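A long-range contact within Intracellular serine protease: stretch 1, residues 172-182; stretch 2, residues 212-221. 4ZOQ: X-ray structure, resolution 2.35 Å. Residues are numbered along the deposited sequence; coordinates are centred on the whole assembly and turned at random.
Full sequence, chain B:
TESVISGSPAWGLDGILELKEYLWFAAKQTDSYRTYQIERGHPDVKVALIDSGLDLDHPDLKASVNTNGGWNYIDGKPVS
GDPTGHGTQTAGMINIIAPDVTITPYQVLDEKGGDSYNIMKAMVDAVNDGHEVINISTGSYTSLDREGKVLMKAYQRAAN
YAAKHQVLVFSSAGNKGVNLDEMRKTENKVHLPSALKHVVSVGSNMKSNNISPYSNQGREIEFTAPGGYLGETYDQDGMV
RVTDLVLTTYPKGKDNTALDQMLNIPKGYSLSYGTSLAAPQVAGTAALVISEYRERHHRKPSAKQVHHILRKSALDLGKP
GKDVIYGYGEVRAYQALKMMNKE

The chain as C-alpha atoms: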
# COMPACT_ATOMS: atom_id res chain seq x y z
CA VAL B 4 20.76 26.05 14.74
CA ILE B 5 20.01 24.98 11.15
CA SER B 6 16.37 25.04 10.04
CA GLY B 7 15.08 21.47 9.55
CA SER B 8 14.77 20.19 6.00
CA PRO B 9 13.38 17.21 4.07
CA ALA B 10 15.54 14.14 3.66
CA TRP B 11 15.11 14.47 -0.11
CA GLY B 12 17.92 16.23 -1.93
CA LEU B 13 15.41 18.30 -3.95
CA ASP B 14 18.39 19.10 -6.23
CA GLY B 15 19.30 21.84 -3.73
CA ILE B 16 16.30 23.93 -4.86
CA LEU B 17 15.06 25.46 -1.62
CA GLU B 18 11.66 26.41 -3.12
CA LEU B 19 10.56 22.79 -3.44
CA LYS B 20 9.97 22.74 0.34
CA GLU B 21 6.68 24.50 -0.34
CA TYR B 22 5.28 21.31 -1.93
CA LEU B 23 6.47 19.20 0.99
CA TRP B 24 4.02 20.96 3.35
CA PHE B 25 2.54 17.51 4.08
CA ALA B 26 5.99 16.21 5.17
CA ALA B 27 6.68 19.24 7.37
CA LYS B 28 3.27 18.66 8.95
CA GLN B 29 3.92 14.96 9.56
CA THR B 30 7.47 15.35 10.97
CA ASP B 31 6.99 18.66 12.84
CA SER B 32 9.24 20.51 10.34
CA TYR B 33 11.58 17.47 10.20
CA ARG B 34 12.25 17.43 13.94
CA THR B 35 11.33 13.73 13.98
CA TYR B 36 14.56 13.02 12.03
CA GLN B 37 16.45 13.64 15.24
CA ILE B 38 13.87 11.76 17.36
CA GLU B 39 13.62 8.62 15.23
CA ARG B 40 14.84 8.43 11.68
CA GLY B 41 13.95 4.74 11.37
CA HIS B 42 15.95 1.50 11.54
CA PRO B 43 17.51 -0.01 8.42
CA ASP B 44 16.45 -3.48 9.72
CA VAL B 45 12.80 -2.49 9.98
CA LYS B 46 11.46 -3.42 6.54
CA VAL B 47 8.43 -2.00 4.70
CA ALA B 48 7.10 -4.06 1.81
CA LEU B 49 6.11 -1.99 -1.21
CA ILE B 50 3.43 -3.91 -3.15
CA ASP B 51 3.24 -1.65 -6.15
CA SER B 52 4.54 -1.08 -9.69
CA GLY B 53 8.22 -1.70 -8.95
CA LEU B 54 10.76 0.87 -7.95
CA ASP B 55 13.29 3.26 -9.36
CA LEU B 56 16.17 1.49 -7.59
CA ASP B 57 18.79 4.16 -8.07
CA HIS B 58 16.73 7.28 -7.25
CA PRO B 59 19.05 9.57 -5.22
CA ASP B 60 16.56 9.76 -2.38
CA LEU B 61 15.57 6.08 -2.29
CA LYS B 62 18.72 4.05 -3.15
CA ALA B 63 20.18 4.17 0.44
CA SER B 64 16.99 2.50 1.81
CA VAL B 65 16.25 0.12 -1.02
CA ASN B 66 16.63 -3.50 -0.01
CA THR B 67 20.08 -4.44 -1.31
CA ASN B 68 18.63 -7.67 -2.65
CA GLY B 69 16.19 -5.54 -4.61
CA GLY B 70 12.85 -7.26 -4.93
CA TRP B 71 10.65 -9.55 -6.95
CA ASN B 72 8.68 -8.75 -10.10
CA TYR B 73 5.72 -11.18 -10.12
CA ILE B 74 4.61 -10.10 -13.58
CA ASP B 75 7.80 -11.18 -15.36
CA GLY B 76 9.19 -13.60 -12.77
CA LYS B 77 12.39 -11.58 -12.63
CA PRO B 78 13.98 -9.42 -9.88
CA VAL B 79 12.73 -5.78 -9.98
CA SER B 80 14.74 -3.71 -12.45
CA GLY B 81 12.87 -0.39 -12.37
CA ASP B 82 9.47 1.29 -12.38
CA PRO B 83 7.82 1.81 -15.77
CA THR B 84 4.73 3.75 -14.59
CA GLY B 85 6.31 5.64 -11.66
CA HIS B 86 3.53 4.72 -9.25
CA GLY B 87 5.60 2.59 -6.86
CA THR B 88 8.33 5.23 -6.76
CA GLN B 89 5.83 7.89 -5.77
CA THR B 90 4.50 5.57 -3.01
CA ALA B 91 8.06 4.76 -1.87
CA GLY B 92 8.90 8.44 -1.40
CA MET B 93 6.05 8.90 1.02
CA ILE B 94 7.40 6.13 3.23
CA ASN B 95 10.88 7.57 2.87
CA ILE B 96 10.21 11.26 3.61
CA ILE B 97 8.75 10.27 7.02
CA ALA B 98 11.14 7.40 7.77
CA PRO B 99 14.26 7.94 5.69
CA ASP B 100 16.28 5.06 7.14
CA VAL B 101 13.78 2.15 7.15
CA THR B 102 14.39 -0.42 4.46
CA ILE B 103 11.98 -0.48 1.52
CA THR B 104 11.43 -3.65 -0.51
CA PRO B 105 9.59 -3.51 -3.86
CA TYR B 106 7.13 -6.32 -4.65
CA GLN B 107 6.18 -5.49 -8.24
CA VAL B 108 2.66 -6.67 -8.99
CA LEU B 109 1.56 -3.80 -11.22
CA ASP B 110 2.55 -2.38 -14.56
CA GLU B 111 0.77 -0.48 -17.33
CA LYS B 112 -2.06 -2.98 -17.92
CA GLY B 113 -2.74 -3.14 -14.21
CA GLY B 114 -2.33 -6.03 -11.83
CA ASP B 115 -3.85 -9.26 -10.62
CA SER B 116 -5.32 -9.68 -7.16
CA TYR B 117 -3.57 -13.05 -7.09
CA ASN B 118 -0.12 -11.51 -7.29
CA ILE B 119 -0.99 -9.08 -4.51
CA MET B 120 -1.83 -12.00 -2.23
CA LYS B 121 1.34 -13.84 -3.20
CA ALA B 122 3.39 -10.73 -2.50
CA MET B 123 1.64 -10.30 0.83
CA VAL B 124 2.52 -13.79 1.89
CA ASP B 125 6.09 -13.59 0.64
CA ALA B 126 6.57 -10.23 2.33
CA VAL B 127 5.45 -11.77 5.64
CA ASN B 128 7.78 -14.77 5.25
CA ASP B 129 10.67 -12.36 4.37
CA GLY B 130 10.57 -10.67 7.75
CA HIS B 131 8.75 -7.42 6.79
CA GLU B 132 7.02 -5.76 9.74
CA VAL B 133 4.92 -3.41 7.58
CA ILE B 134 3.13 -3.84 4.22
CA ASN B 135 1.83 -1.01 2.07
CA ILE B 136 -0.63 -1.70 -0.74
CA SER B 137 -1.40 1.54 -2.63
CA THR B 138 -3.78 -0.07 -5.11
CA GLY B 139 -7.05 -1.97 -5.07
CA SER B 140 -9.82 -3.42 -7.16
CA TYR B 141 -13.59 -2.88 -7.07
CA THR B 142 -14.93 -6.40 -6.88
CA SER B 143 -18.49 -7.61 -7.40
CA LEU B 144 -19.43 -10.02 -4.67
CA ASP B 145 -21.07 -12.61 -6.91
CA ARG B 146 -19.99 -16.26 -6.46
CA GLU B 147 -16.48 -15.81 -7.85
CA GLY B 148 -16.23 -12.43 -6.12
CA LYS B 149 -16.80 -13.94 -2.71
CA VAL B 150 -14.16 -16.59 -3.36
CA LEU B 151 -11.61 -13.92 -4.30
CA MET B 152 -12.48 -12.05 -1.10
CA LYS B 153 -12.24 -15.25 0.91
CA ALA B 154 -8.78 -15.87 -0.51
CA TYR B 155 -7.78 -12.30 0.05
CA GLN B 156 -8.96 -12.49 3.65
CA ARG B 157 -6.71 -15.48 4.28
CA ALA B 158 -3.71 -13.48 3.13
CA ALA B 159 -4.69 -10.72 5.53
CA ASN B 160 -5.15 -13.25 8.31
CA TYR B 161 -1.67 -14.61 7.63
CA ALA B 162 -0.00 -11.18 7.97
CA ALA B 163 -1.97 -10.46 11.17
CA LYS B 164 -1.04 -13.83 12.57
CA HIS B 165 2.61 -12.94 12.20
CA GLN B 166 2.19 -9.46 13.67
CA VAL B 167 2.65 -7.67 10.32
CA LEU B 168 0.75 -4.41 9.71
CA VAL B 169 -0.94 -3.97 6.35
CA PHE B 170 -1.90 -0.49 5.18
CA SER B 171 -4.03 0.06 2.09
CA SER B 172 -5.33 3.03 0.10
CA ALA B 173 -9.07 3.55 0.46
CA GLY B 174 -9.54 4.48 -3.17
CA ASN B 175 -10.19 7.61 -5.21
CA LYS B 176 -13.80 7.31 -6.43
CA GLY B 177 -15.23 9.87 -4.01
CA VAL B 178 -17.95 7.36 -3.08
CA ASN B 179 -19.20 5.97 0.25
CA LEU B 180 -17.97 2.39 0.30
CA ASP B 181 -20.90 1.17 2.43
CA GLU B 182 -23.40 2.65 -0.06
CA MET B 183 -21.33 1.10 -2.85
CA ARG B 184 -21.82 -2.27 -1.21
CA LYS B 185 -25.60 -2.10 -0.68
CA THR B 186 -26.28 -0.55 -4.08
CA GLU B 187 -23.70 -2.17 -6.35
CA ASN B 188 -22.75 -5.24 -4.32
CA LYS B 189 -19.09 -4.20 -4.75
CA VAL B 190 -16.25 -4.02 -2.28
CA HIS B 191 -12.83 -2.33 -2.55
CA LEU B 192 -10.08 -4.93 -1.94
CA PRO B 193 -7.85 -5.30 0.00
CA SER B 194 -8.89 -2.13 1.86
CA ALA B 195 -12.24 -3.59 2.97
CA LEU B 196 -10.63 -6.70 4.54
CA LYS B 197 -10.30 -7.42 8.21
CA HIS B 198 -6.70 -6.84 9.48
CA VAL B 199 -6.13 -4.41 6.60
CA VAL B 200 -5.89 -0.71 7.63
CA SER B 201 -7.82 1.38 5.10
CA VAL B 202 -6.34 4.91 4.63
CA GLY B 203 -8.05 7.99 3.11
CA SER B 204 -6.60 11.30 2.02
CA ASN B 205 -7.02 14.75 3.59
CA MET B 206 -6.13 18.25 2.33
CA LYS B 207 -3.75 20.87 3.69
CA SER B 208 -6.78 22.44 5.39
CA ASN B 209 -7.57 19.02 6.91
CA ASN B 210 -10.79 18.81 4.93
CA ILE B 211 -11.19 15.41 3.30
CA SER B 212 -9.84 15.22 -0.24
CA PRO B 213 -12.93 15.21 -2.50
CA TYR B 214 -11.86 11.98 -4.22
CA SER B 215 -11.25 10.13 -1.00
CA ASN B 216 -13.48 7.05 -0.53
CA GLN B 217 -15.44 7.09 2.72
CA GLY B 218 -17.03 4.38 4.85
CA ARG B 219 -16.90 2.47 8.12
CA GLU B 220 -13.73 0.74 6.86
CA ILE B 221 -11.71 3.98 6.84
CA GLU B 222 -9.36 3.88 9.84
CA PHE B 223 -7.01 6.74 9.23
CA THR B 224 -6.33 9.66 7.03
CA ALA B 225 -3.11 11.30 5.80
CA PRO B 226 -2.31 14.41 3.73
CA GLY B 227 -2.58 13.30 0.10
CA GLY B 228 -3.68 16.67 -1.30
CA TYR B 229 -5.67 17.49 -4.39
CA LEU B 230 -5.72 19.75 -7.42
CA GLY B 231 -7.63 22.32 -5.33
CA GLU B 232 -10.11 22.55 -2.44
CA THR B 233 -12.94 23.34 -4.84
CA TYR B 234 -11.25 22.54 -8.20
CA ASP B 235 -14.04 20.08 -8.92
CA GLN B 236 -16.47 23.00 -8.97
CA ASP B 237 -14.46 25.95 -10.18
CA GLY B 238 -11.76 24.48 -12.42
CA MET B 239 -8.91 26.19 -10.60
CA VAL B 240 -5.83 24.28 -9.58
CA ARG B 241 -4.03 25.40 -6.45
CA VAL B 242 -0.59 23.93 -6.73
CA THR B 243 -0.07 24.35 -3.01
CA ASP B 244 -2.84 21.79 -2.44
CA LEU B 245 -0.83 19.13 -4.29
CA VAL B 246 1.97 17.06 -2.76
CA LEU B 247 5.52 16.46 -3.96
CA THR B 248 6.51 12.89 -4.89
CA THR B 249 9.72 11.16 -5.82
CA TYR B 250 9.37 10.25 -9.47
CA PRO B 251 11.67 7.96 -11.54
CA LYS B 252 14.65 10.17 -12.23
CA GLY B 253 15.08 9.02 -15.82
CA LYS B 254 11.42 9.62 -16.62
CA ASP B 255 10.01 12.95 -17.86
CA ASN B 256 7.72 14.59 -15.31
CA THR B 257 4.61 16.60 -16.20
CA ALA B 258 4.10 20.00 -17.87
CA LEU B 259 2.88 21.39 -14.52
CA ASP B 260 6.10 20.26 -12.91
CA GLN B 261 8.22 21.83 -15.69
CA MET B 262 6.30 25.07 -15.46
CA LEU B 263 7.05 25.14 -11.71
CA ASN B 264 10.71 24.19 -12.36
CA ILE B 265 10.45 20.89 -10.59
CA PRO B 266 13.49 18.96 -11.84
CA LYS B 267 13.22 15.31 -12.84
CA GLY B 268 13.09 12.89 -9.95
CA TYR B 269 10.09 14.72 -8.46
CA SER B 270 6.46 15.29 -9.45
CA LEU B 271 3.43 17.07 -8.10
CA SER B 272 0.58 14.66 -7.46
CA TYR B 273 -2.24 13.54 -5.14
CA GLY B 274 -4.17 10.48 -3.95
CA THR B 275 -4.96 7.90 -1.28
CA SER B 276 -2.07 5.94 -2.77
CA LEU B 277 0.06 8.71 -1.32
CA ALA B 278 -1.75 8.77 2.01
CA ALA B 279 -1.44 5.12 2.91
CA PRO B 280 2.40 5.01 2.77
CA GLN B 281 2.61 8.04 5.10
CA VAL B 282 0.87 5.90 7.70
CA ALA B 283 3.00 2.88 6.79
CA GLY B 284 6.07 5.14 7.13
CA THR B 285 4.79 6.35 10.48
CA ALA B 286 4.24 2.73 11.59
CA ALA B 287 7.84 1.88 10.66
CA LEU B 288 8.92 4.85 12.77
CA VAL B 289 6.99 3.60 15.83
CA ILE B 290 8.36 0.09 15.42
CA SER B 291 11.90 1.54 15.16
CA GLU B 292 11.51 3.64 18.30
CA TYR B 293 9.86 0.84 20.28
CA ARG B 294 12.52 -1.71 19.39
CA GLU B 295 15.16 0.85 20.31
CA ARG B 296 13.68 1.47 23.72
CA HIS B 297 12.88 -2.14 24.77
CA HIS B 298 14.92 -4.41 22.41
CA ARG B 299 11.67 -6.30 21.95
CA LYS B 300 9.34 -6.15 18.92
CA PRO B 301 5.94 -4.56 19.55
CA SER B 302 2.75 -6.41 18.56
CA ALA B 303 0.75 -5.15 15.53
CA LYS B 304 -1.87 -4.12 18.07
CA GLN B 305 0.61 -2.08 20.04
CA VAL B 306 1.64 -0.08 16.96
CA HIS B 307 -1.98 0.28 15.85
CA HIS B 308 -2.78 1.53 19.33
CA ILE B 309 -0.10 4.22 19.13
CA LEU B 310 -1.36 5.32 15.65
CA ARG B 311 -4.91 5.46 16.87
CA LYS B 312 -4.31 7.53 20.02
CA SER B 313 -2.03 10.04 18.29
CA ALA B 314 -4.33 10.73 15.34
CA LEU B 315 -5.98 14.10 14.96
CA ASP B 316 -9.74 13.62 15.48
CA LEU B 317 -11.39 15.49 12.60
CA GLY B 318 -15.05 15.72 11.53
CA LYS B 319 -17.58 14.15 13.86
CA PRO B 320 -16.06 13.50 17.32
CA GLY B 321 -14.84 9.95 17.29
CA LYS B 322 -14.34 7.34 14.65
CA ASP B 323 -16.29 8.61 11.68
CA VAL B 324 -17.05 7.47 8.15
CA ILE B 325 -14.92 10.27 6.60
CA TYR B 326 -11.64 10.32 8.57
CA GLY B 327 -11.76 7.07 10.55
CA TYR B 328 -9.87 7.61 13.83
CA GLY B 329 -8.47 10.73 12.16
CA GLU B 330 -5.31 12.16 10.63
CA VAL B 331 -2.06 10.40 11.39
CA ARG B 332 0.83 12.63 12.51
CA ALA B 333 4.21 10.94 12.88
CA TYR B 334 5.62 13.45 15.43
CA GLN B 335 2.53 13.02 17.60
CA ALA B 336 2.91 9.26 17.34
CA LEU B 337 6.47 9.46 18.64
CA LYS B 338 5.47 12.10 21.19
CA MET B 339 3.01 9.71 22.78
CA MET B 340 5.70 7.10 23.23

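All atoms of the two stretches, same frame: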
# COMPACT_ATOMS: atom_id res chain seq x y z
N SER B 172 -4.63 1.82 0.52
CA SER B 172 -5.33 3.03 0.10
C SER B 172 -6.83 2.77 -0.04
O SER B 172 -7.26 1.70 -0.49
CB SER B 172 -4.75 3.56 -1.21
OG SER B 172 -4.71 2.53 -2.17
N ALA B 173 -7.63 3.73 0.42
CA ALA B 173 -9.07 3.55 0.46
C ALA B 173 -9.71 3.70 -0.91
O ALA B 173 -10.81 3.25 -1.14
CB ALA B 173 -9.69 4.52 1.43
N GLY B 174 -9.01 4.33 -1.84
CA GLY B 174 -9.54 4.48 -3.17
C GLY B 174 -9.99 5.89 -3.47
O GLY B 174 -10.35 6.65 -2.56
N ASN B 175 -9.99 6.23 -4.76
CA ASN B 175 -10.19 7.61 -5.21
C ASN B 175 -11.50 7.86 -5.97
O ASN B 175 -11.55 8.75 -6.84
CB ASN B 175 -9.01 8.07 -6.09
CG ASN B 175 -7.67 8.08 -5.35
OD1 ASN B 175 -7.59 7.71 -4.18
ND2 ASN B 175 -6.64 8.62 -6.01
N LYS B 176 -12.55 7.09 -5.69
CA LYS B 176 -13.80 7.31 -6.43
C LYS B 176 -14.75 8.34 -5.81
O LYS B 176 -15.78 8.61 -6.38
CB LYS B 176 -14.60 6.01 -6.59
CG LYS B 176 -14.19 5.09 -7.73
CD LYS B 176 -15.27 4.02 -7.86
CE LYS B 176 -15.15 3.18 -9.14
NZ LYS B 176 -16.22 2.11 -9.16
N GLY B 177 -14.40 8.88 -4.65
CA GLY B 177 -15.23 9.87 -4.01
C GLY B 177 -16.60 9.33 -3.64
O GLY B 177 -17.56 10.09 -3.51
N VAL B 178 -16.69 8.01 -3.45
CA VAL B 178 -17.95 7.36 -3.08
C VAL B 178 -17.90 6.85 -1.63
O VAL B 178 -16.80 6.64 -1.07
CB VAL B 178 -18.30 6.16 -4.02
CG1 VAL B 178 -18.17 6.57 -5.47
CG2 VAL B 178 -17.37 4.99 -3.79
N ASN B 179 -19.08 6.62 -1.05
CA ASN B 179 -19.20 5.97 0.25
C ASN B 179 -19.15 4.47 0.03
O ASN B 179 -19.96 3.93 -0.71
CB ASN B 179 -20.52 6.36 0.94
CG ASN B 179 -20.68 5.74 2.33
OD1 ASN B 179 -21.00 4.56 2.47
ND2 ASN B 179 -20.46 6.55 3.36
N LEU B 180 -18.18 3.80 0.64
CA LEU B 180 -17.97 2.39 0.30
C LEU B 180 -19.11 1.50 0.83
O LEU B 180 -19.43 0.48 0.21
CB LEU B 180 -16.60 1.91 0.81
CG LEU B 180 -15.44 2.56 0.05
CD1 LEU B 180 -14.08 2.28 0.68
CD2 LEU B 180 -15.45 2.12 -1.41
N ASP B 181 -19.76 1.92 1.90
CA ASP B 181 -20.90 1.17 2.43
C ASP B 181 -22.11 1.28 1.47
O ASP B 181 -22.77 0.29 1.18
CB ASP B 181 -21.25 1.67 3.83
CG ASP B 181 -20.09 1.49 4.82
OD1 ASP B 181 -19.50 0.39 4.82
OD2 ASP B 181 -19.77 2.44 5.59
N GLU B 182 -22.37 2.48 0.95
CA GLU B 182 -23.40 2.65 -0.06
C GLU B 182 -23.04 1.91 -1.34
O GLU B 182 -23.92 1.41 -2.04
CB GLU B 182 -23.64 4.13 -0.36
CG GLU B 182 -24.21 4.89 0.81
CD GLU B 182 -24.19 6.40 0.61
OE1 GLU B 182 -24.41 6.86 -0.54
OE2 GLU B 182 -23.92 7.13 1.60
N SER B 212 -10.02 15.06 1.20
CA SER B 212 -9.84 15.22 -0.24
C SER B 212 -11.14 14.77 -0.87
O SER B 212 -11.72 13.78 -0.44
CB SER B 212 -8.67 14.40 -0.77
OG SER B 212 -7.42 14.76 -0.16
N PRO B 213 -11.64 15.51 -1.87
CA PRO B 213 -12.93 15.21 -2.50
C PRO B 213 -13.01 13.80 -3.10
O PRO B 213 -14.09 13.22 -3.16
CB PRO B 213 -13.05 16.27 -3.61
CG PRO B 213 -12.13 17.40 -3.17
CD PRO B 213 -11.02 16.75 -2.39
N TYR B 214 -11.88 13.28 -3.57
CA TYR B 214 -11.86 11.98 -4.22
C TYR B 214 -11.81 10.85 -3.20
O TYR B 214 -12.02 9.69 -3.53
CB TYR B 214 -10.66 11.88 -5.16
CG TYR B 214 -9.36 12.13 -4.44
CD1 TYR B 214 -8.78 11.13 -3.67
CD2 TYR B 214 -8.69 13.36 -4.53
CE1 TYR B 214 -7.61 11.34 -2.98
CE2 TYR B 214 -7.47 13.57 -3.85
CZ TYR B 214 -6.94 12.54 -3.07
OH TYR B 214 -5.77 12.66 -2.37
N SER B 215 -11.53 11.18 -1.97
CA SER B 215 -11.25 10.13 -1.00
C SER B 215 -12.50 9.27 -0.67
O SER B 215 -13.51 9.79 -0.23
CB SER B 215 -10.66 10.75 0.25
OG SER B 215 -10.17 9.77 1.13
N ASN B 216 -12.42 7.97 -0.91
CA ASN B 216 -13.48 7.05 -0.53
C ASN B 216 -13.73 7.11 0.97
O ASN B 216 -12.79 7.25 1.76
CB ASN B 216 -13.13 5.59 -0.95
CG ASN B 216 -13.34 5.34 -2.44
OD1 ASN B 216 -14.01 6.09 -3.14
ND2 ASN B 216 -12.76 4.26 -2.92
N GLN B 217 -15.00 6.98 1.34
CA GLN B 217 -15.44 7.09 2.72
C GLN B 217 -16.17 5.82 3.09
O GLN B 217 -16.62 5.10 2.20
CB GLN B 217 -16.37 8.31 2.88
CG GLN B 217 -15.70 9.60 2.42
CD GLN B 217 -16.57 10.86 2.58
OE1 GLN B 217 -17.66 10.81 3.14
NE2 GLN B 217 -16.04 12.00 2.14
N GLY B 218 -16.34 5.57 4.38
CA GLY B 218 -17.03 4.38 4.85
C GLY B 218 -16.55 3.94 6.21
O GLY B 218 -15.57 4.46 6.72
N ARG B 219 -17.24 2.96 6.80
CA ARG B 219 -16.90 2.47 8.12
C ARG B 219 -15.52 1.83 8.15
O ARG B 219 -14.93 1.71 9.21
CB ARG B 219 -17.96 1.48 8.61
CG ARG B 219 -19.34 2.11 8.71
CD ARG B 219 -20.39 1.18 9.30
NE ARG B 219 -21.69 1.51 8.75
CZ ARG B 219 -22.21 0.98 7.65
NH1 ARG B 219 -21.60 -0.01 7.03
NH2 ARG B 219 -23.39 1.39 7.22
N GLU B 220 -15.04 1.38 6.98
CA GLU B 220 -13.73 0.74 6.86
C GLU B 220 -12.56 1.71 7.01
O GLU B 220 -11.48 1.27 7.37
CB GLU B 220 -13.59 -0.00 5.52
CG GLU B 220 -13.36 0.90 4.33
CD GLU B 220 -13.05 0.13 3.05
OE1 GLU B 220 -13.89 -0.72 2.65
OE2 GLU B 220 -11.97 0.37 2.44
N ILE B 221 -12.78 3.00 6.73
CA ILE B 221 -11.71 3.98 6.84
C ILE B 221 -11.21 4.03 8.28
O ILE B 221 -12.02 4.19 9.20
CB ILE B 221 -12.15 5.39 6.49
CG1 ILE B 221 -12.88 5.46 5.15
CG2 ILE B 221 -10.94 6.34 6.56
CD1 ILE B 221 -12.06 5.18 3.96
O HOH W 1 -17.36 13.23 -3.99
O HOH W 2 -20.28 9.36 3.32
O HOH W 3 -16.67 0.70 4.65

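Asn216 covers the most surface in this contact, and it binds the loop from Ala173 to Val178 with both its backbone and its side chain. Asn216 N donates to Gly174 O (3.0 Å), and Asn216 ND2 to Ala173 O (2.8 Å). The other end of the same carboxamide accepts: Asn216 OD1 takes weak hydrogen bonds from Lys176 N (3.1 Å) and Val178 N (3.3 Å), so one planar group satisfies backbone atoms of both polarities. A side chain on Gly174 would have no room, since an ideal CB would lie 2.2 Å from Asn216 ND2.

Beyond Asn216 the backbones meet in a single beta bridge between Asn179 and Gln217, in which Gln217 N donates to Val178 O (3.0 Å) and Leu180 N to Gln217 O (2.6 Å). Asn179 then caps the helix, its OD1 accepting from Glu182 N (2.9 Å).

In the first turn of that helix, Asp181 and Leu180 point toward the second stretch. Asp181 OD2 accepts from Arg219 N (2.9 Å), and Asp181 OD1 forms a salt bridge with Arg219 NH1 (3.1 Å), the carboxylate lying over one face of the guanidinium. Leu180 makes van der Waals contact with polar groups: Leu180 CD1 lies 3.3 Å from Glu220 OE2, which is hydrogen-bonded elsewhere in the structure, and Leu180 CD2 lies 3.8 Å from Asn216 ND2.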